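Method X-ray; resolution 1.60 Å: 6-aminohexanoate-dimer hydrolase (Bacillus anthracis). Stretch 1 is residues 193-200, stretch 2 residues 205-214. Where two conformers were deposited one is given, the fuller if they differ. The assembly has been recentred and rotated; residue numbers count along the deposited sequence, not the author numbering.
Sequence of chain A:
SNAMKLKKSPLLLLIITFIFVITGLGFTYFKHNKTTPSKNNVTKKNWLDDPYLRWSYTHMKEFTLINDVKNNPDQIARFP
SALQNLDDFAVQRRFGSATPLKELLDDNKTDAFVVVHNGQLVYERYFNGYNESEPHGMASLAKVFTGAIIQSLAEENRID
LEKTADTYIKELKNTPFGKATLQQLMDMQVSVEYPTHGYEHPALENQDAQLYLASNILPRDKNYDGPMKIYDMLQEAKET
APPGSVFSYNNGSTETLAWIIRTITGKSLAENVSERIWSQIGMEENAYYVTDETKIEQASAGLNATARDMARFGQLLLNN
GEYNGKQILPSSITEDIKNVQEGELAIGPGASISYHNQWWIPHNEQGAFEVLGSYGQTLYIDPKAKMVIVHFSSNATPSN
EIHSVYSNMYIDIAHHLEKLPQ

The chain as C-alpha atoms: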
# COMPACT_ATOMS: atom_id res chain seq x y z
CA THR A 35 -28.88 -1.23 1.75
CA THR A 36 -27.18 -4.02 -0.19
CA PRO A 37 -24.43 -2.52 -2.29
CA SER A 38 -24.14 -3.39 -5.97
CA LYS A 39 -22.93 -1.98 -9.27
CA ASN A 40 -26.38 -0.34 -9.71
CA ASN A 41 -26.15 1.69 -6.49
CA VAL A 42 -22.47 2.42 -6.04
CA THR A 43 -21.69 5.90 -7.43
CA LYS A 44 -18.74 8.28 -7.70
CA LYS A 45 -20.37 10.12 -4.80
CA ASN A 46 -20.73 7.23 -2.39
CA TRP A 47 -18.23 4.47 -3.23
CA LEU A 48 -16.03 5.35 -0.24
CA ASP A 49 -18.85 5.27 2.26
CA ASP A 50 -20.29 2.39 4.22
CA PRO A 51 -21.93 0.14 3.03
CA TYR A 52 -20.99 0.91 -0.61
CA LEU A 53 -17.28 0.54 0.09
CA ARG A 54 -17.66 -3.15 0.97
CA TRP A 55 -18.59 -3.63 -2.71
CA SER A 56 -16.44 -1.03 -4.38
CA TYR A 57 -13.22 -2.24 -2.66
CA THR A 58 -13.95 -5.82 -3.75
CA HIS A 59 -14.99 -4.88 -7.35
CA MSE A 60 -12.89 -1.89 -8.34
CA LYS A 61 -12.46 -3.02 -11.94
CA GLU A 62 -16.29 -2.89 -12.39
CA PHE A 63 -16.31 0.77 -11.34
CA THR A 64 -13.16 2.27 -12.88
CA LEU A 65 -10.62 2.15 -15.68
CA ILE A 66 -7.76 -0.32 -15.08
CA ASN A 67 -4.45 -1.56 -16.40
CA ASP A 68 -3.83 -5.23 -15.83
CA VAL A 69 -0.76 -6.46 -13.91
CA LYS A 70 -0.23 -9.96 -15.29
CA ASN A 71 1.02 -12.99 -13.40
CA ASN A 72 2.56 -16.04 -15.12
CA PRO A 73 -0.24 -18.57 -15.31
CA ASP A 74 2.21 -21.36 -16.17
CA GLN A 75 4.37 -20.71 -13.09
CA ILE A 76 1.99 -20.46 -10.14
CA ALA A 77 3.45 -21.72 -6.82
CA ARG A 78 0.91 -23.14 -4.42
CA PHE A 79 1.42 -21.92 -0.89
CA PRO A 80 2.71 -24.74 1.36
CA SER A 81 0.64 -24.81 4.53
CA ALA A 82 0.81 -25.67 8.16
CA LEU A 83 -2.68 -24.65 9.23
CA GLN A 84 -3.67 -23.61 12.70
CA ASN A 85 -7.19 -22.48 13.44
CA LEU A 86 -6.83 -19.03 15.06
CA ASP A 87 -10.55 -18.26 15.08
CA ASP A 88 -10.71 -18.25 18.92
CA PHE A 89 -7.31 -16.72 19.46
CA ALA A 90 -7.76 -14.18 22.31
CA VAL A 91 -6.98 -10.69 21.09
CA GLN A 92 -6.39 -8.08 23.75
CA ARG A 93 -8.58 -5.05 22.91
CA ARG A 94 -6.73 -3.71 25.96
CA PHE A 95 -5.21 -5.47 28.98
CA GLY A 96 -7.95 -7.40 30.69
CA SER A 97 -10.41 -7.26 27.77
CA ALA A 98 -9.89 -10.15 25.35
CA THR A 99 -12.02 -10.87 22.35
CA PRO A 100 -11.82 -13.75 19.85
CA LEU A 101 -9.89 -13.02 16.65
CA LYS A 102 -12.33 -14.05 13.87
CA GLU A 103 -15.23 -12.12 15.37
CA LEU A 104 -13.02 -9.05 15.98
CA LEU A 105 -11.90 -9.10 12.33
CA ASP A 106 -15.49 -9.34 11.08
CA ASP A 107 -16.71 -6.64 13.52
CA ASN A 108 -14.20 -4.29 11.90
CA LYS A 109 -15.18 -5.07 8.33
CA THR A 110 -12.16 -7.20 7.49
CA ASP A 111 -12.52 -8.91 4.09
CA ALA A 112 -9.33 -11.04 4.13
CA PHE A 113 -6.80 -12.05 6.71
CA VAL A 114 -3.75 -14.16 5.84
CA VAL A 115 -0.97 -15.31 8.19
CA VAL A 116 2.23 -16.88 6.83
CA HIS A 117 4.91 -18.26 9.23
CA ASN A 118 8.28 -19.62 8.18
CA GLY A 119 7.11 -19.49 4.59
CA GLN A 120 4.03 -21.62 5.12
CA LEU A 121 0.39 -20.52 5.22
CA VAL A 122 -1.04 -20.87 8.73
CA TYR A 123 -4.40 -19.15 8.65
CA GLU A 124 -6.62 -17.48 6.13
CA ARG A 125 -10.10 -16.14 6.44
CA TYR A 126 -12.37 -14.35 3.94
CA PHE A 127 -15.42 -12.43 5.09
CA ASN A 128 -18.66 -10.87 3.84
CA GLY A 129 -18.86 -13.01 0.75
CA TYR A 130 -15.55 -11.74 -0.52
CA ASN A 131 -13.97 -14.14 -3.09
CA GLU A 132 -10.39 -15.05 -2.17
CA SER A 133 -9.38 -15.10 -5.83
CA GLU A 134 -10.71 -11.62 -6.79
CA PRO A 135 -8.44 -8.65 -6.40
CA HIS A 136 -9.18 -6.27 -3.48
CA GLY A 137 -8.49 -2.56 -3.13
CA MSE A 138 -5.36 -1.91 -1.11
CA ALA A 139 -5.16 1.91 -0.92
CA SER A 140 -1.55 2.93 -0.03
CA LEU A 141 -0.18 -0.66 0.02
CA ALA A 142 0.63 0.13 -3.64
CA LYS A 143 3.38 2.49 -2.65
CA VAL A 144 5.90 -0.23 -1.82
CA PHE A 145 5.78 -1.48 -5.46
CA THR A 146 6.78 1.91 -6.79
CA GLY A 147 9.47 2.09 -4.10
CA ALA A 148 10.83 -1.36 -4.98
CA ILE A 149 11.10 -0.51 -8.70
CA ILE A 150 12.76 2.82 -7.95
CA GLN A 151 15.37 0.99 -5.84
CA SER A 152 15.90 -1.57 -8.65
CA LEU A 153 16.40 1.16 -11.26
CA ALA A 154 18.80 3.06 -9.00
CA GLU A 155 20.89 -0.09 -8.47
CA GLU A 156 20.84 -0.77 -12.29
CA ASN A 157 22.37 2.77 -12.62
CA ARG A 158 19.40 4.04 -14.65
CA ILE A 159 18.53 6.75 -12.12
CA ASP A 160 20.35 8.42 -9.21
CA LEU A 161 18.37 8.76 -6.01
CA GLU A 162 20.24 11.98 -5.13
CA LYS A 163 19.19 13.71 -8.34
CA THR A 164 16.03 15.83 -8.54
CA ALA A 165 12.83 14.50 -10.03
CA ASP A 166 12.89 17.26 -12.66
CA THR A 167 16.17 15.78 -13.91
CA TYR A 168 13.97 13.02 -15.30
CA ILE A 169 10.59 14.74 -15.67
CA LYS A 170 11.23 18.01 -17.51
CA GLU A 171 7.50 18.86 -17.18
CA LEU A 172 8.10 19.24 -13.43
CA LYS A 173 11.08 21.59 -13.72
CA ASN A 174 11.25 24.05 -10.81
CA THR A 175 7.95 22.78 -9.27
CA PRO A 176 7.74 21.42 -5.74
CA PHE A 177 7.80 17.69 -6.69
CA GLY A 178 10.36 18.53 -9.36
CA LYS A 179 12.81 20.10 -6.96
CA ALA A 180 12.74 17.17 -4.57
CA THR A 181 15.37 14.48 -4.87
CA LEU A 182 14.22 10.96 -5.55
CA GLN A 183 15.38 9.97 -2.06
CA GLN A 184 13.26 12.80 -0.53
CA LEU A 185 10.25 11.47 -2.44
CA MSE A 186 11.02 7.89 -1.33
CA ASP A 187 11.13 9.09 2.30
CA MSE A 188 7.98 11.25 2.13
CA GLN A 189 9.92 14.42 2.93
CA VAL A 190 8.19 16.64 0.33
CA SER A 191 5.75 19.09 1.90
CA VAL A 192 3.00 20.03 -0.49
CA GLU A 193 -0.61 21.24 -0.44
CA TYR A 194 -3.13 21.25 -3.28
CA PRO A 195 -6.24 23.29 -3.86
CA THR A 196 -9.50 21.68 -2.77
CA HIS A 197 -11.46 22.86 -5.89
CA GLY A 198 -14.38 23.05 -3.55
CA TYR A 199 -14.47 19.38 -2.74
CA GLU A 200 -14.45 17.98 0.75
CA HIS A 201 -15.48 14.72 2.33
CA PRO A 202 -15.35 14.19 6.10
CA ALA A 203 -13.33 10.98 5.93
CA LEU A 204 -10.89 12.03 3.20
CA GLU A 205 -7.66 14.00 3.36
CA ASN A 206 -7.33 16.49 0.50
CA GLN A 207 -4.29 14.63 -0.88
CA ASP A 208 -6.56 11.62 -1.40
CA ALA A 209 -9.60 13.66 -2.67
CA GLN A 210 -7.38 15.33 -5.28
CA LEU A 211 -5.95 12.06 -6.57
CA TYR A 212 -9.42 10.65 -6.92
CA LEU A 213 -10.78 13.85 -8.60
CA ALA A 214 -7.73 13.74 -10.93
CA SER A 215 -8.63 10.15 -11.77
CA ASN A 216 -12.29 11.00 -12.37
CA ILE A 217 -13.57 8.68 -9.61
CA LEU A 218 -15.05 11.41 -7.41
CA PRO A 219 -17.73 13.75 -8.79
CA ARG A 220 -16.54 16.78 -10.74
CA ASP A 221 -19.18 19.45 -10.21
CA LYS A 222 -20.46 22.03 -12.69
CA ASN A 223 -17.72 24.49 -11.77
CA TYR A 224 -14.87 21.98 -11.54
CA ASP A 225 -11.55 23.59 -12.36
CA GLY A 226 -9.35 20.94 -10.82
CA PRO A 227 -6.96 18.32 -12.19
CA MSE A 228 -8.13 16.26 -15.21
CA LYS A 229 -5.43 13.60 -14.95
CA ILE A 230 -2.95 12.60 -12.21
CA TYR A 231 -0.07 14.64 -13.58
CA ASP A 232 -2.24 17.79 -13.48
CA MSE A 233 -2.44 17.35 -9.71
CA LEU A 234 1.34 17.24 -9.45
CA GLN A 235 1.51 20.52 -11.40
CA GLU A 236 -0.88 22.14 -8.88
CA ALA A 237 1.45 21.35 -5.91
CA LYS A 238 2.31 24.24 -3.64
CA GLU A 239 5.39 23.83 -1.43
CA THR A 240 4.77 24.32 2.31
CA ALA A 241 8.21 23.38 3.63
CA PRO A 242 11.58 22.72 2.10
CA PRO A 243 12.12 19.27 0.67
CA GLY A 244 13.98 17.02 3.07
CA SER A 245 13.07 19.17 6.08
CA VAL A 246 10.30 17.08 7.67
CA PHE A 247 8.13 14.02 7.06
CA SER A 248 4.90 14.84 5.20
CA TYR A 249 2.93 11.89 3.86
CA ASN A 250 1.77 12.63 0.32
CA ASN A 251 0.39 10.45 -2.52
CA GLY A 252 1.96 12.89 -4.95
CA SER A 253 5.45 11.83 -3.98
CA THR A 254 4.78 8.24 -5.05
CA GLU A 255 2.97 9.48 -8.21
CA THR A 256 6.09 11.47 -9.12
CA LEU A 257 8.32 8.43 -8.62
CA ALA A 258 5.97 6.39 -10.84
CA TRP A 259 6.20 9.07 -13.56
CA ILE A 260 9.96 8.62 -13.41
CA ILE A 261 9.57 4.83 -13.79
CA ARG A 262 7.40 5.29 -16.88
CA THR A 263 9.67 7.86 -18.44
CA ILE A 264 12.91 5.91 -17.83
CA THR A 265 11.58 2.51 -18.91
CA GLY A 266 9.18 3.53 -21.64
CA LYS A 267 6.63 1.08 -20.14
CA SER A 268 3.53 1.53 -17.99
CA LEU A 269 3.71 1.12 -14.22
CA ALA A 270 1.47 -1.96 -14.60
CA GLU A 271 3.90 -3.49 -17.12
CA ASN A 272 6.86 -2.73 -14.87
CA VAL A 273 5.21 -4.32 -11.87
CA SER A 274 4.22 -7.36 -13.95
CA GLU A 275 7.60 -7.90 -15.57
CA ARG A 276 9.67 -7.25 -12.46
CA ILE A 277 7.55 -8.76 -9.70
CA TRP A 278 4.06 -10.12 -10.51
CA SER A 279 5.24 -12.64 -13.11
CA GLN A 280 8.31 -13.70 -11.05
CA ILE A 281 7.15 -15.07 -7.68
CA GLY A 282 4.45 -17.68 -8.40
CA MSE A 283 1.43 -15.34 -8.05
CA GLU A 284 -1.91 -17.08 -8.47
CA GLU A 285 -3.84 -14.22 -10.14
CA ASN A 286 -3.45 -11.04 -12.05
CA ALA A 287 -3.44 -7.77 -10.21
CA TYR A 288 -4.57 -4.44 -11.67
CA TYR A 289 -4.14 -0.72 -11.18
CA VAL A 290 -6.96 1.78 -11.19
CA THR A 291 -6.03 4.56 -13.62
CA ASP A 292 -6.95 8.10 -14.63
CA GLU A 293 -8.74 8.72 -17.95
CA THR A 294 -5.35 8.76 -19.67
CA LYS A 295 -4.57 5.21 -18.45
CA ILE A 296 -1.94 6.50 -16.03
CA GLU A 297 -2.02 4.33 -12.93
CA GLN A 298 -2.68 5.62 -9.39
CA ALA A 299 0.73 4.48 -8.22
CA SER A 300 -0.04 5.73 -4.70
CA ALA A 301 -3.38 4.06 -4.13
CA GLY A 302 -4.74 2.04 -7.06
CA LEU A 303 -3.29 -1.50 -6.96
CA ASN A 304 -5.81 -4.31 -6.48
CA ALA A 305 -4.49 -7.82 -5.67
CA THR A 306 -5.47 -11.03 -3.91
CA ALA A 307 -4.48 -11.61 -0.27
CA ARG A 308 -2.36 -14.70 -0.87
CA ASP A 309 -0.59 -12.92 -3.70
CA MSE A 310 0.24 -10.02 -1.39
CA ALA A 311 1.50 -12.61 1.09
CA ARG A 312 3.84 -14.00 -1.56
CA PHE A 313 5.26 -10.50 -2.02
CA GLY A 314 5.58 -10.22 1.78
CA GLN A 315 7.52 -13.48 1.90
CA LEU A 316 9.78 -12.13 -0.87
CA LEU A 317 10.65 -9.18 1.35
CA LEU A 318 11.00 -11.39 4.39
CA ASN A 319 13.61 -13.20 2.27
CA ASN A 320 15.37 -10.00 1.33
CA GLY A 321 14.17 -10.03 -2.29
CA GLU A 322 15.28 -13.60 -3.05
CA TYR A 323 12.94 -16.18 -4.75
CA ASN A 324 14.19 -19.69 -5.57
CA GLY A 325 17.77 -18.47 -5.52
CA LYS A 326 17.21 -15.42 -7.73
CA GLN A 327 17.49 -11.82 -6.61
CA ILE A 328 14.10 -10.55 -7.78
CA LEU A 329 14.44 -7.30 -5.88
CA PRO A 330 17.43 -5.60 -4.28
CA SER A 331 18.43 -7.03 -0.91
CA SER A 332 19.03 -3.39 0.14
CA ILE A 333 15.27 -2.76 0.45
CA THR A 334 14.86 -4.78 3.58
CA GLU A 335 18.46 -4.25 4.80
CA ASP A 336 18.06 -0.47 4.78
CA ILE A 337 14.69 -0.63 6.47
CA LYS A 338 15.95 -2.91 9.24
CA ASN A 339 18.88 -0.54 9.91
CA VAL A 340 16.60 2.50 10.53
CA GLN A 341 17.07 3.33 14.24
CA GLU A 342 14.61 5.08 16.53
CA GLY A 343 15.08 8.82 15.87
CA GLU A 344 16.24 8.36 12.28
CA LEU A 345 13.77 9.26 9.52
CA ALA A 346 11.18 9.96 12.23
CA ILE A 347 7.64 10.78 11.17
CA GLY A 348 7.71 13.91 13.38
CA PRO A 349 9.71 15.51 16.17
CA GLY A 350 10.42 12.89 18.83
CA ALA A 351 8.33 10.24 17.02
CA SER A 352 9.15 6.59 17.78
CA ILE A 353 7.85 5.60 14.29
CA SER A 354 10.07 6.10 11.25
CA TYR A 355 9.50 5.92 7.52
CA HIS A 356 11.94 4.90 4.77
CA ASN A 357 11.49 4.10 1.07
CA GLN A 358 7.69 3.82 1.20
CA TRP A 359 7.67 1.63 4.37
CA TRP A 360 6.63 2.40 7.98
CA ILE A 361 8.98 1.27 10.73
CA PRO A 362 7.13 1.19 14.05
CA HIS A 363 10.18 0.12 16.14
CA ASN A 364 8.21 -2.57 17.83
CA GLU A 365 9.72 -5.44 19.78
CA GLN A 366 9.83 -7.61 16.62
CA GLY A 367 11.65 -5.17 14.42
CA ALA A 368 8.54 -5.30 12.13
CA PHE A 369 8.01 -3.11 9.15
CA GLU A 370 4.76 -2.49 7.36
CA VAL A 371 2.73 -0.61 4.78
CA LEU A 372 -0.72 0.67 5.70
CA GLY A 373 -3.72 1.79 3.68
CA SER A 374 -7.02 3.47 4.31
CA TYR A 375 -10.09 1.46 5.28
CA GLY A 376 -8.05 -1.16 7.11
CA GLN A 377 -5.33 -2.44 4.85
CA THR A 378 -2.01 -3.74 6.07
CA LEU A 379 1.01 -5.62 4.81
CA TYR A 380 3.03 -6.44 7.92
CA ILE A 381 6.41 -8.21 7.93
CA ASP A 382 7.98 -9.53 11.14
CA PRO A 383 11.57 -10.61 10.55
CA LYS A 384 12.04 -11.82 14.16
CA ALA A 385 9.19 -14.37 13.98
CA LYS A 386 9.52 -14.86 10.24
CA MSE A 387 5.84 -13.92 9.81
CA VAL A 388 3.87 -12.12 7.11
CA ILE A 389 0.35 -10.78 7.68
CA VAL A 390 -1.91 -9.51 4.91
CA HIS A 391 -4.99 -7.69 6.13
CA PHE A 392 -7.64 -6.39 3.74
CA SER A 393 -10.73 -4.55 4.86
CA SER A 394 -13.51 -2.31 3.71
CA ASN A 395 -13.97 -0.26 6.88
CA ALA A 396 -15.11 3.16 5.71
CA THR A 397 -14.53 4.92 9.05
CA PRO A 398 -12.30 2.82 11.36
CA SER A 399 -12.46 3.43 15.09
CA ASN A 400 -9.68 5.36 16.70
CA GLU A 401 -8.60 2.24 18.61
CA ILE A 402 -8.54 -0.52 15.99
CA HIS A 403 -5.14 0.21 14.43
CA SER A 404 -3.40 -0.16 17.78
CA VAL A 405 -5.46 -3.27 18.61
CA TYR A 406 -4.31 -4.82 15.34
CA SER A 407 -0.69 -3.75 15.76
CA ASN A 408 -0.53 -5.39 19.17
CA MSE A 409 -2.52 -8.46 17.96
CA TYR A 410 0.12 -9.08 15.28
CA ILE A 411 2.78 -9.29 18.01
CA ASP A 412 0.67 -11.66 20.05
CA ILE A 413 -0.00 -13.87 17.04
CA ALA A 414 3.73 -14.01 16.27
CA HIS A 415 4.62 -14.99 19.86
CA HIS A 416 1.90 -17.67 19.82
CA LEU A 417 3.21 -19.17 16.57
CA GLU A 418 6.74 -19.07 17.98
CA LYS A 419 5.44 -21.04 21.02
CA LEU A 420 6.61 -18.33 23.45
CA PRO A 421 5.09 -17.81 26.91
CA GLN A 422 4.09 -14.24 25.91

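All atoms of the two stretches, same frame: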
# COMPACT_ATOMS: atom_id res chain seq x y z
N GLU A 193 0.85 21.12 -0.55
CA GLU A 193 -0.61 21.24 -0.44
C GLU A 193 -1.17 21.46 -1.86
O GLU A 193 -0.47 22.00 -2.76
CB GLU A 193 -1.00 22.40 0.53
CG GLU A 193 -0.65 23.81 0.01
CD GLU A 193 -1.10 24.99 0.90
OE1 GLU A 193 -0.71 26.12 0.61
OE2 GLU A 193 -1.83 24.76 1.88
N TYR A 194 -2.42 21.08 -2.04
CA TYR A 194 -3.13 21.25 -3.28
C TYR A 194 -4.37 22.06 -2.98
O TYR A 194 -4.88 22.05 -1.82
CB TYR A 194 -3.61 19.88 -3.84
CG TYR A 194 -2.52 18.80 -3.93
CD1 TYR A 194 -1.68 18.72 -5.03
CD2 TYR A 194 -2.36 17.87 -2.94
CE1 TYR A 194 -0.72 17.73 -5.11
CE2 TYR A 194 -1.42 16.88 -3.02
CZ TYR A 194 -0.57 16.83 -4.11
OH TYR A 194 0.38 15.84 -4.22
N PRO A 195 -4.91 22.72 -4.01
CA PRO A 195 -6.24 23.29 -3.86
C PRO A 195 -7.26 22.21 -3.54
O PRO A 195 -7.05 21.05 -3.83
CB PRO A 195 -6.54 23.89 -5.24
CG PRO A 195 -5.24 23.99 -5.94
CD PRO A 195 -4.33 22.97 -5.34
N THR A 196 -8.37 22.60 -2.93
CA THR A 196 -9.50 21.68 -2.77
C THR A 196 -10.43 21.66 -3.98
O THR A 196 -11.14 20.69 -4.18
CB THR A 196 -10.34 22.02 -1.53
OG1 THR A 196 -10.99 23.29 -1.70
CG2 THR A 196 -9.49 22.01 -0.26
N HIS A 197 -10.47 22.73 -4.79
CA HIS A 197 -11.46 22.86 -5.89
C HIS A 197 -12.87 22.68 -5.39
O HIS A 197 -13.75 22.17 -6.08
CB HIS A 197 -11.11 21.89 -7.02
CG HIS A 197 -9.74 22.12 -7.57
ND1 HIS A 197 -9.44 23.22 -8.29
CD2 HIS A 197 -8.56 21.41 -7.43
CE1 HIS A 197 -8.12 23.21 -8.59
NE2 HIS A 197 -7.58 22.09 -8.09
N GLY A 198 -13.09 23.09 -4.15
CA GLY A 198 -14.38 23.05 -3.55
C GLY A 198 -14.88 21.72 -3.07
O GLY A 198 -16.02 21.61 -2.56
N TYR A 199 -14.03 20.71 -3.14
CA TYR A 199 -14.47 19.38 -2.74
C TYR A 199 -14.02 19.10 -1.33
O TYR A 199 -12.91 19.42 -0.98
CB TYR A 199 -13.88 18.31 -3.64
CG TYR A 199 -14.32 16.94 -3.21
CD1 TYR A 199 -15.48 16.38 -3.73
CD2 TYR A 199 -13.62 16.21 -2.23
CE1 TYR A 199 -15.93 15.14 -3.31
CE2 TYR A 199 -14.06 14.95 -1.82
CZ TYR A 199 -15.22 14.43 -2.36
OH TYR A 199 -15.68 13.20 -1.96
N GLU A 200 -14.91 18.54 -0.51
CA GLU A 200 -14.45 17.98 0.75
C GLU A 200 -15.36 16.85 1.16
O GLU A 200 -16.54 16.86 0.84
CB GLU A 200 -14.27 19.03 1.84
CG GLU A 200 -15.47 19.32 2.68
CD GLU A 200 -15.28 20.52 3.62
OE1 GLU A 200 -14.17 20.77 4.16
OE2 GLU A 200 -16.27 21.23 3.80
N GLU A 205 -8.70 12.99 3.48
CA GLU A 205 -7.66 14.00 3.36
C GLU A 205 -7.67 14.58 1.95
O GLU A 205 -7.98 13.89 1.00
CB GLU A 205 -6.27 13.39 3.65
CG GLU A 205 -6.09 12.92 5.09
CD GLU A 205 -4.65 12.64 5.46
OE1 GLU A 205 -4.41 12.50 6.66
OE2 GLU A 205 -3.75 12.56 4.58
N ASN A 206 -7.35 15.86 1.82
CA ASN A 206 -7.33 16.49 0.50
C ASN A 206 -6.37 15.81 -0.49
O ASN A 206 -6.65 15.71 -1.67
CB ASN A 206 -6.98 17.97 0.58
CG ASN A 206 -7.29 18.69 -0.71
OD1 ASN A 206 -8.37 18.47 -1.30
ND2 ASN A 206 -6.35 19.51 -1.19
N GLN A 207 -5.26 15.27 0.01
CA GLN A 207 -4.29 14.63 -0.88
C GLN A 207 -4.88 13.37 -1.52
O GLN A 207 -4.51 12.98 -2.62
CB GLN A 207 -3.03 14.26 -0.12
CG GLN A 207 -3.21 13.09 0.84
CD GLN A 207 -1.91 12.63 1.42
OE1 GLN A 207 -1.13 11.97 0.75
NE2 GLN A 207 -1.69 12.97 2.66
N ASP A 208 -5.83 12.73 -0.82
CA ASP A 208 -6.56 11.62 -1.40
C ASP A 208 -7.69 12.12 -2.36
O ASP A 208 -7.84 11.62 -3.46
CB ASP A 208 -7.20 10.78 -0.30
CG ASP A 208 -6.23 9.86 0.42
OD1 ASP A 208 -5.27 9.37 -0.17
OD2 ASP A 208 -6.49 9.57 1.59
N ALA A 209 -8.51 13.07 -1.89
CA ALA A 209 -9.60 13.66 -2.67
C ALA A 209 -9.06 14.10 -4.03
O ALA A 209 -9.62 13.76 -5.07
CB ALA A 209 -10.23 14.84 -1.91
N GLN A 210 -7.94 14.80 -4.02
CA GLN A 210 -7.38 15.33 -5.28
C GLN A 210 -6.94 14.24 -6.24
O GLN A 210 -7.15 14.35 -7.46
CB GLN A 210 -6.25 16.31 -5.04
CG GLN A 210 -6.70 17.61 -4.36
CD GLN A 210 -7.90 18.26 -5.02
OE1 GLN A 210 -7.86 18.56 -6.21
NE2 GLN A 210 -8.99 18.45 -4.25
N LEU A 211 -6.37 13.17 -5.70
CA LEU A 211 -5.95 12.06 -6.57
C LEU A 211 -7.16 11.42 -7.19
O LEU A 211 -7.18 11.12 -8.37
CB LEU A 211 -5.16 11.03 -5.75
CG LEU A 211 -4.71 9.75 -6.49
CD1 LEU A 211 -3.56 10.11 -7.42
CD2 LEU A 211 -4.34 8.65 -5.48
N TYR A 212 -8.21 11.23 -6.38
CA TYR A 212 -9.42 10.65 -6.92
C TYR A 212 -10.17 11.59 -7.91
O TYR A 212 -10.66 11.11 -8.91
CB TYR A 212 -10.35 10.20 -5.81
CG TYR A 212 -9.76 9.15 -4.86
CD1 TYR A 212 -8.79 8.26 -5.29
CD2 TYR A 212 -10.26 9.00 -3.60
CE1 TYR A 212 -8.27 7.30 -4.44
CE2 TYR A 212 -9.72 8.06 -2.72
CZ TYR A 212 -8.77 7.19 -3.15
OH TYR A 212 -8.27 6.25 -2.28
N LEU A 213 -10.22 12.90 -7.65
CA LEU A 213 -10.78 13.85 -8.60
C LEU A 213 -9.95 13.85 -9.90
O LEU A 213 -10.50 13.79 -10.99
CB LEU A 213 -10.82 15.24 -8.01
CG LEU A 213 -11.92 15.44 -6.96
CD1 LEU A 213 -11.54 16.61 -6.05
CD2 LEU A 213 -13.30 15.61 -7.61
N ALA A 214 -8.64 13.86 -9.76
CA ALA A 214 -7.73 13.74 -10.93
C ALA A 214 -7.98 12.51 -11.79
O ALA A 214 -7.81 12.55 -13.02
CB ALA A 214 -6.28 13.79 -10.47
O HOH W 1 -3.74 19.60 0.16
O HOH W 2 -10.71 18.16 0.15

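The contact between residues 193-200 and 205-214 is a small, mixed one, in which two amide side chains on one side of a helix bind the backbone carbonyls of an irregular segment while apolar groups close in beside them. It illustrates a general principle: a chain without regular structure leaves carbonyls unpaired, and asparagine or glutamine on a neighbouring helix can satisfy them.

N206 and Q210 lie one helical turn apart, and both direct CB toward the loop. N206 ND2 donates to P195 O at 3.1 Å, almost linearly, and Q210 NE2 donates to T196 O, also at 3.1 Å but more bent. The two amides are themselves coupled, since Q210 NE2 donates to N206 OD1 at 3.0 Å; the m chi1 and chi2 of Q210 fold its chain back to permit this. N206 uses both ends of its amide, ND2 as donor and OD1 as acceptor, whereas Q210 uses the two protons of NE2, one for T196 O and one for N206 OD1. Water extends the network: water 1 accepts from both Y194 N and N206 ND2, joining backbone to side chain across the contact.

T196 O serves twice, for it also accepts from Y199 N at 3.1 Å, the bond closing the type I' turn from T196 to Y199. Positive phi at H197 and G198 belongs to this turn, and glycine tolerates it readily. Within it, G198 N donates to T196 OG1 at 3.2 Å. H197 sets its ring edge near Q210, with CD2 3.2 Å from OE1.

At the end of the turn, Y199 supplies the apolar part. Its CD2 lies 3.7 Å from A209 CB, where a short methyl leaves space for the ring, and its CB lies 3.8 Å from L213 CD1. Near the start of the helix, buried Y194 packs its CB 3.9 Å from Q210 CG, using the aliphatic portion of that glutamine. Together the stretches bury 404 Å².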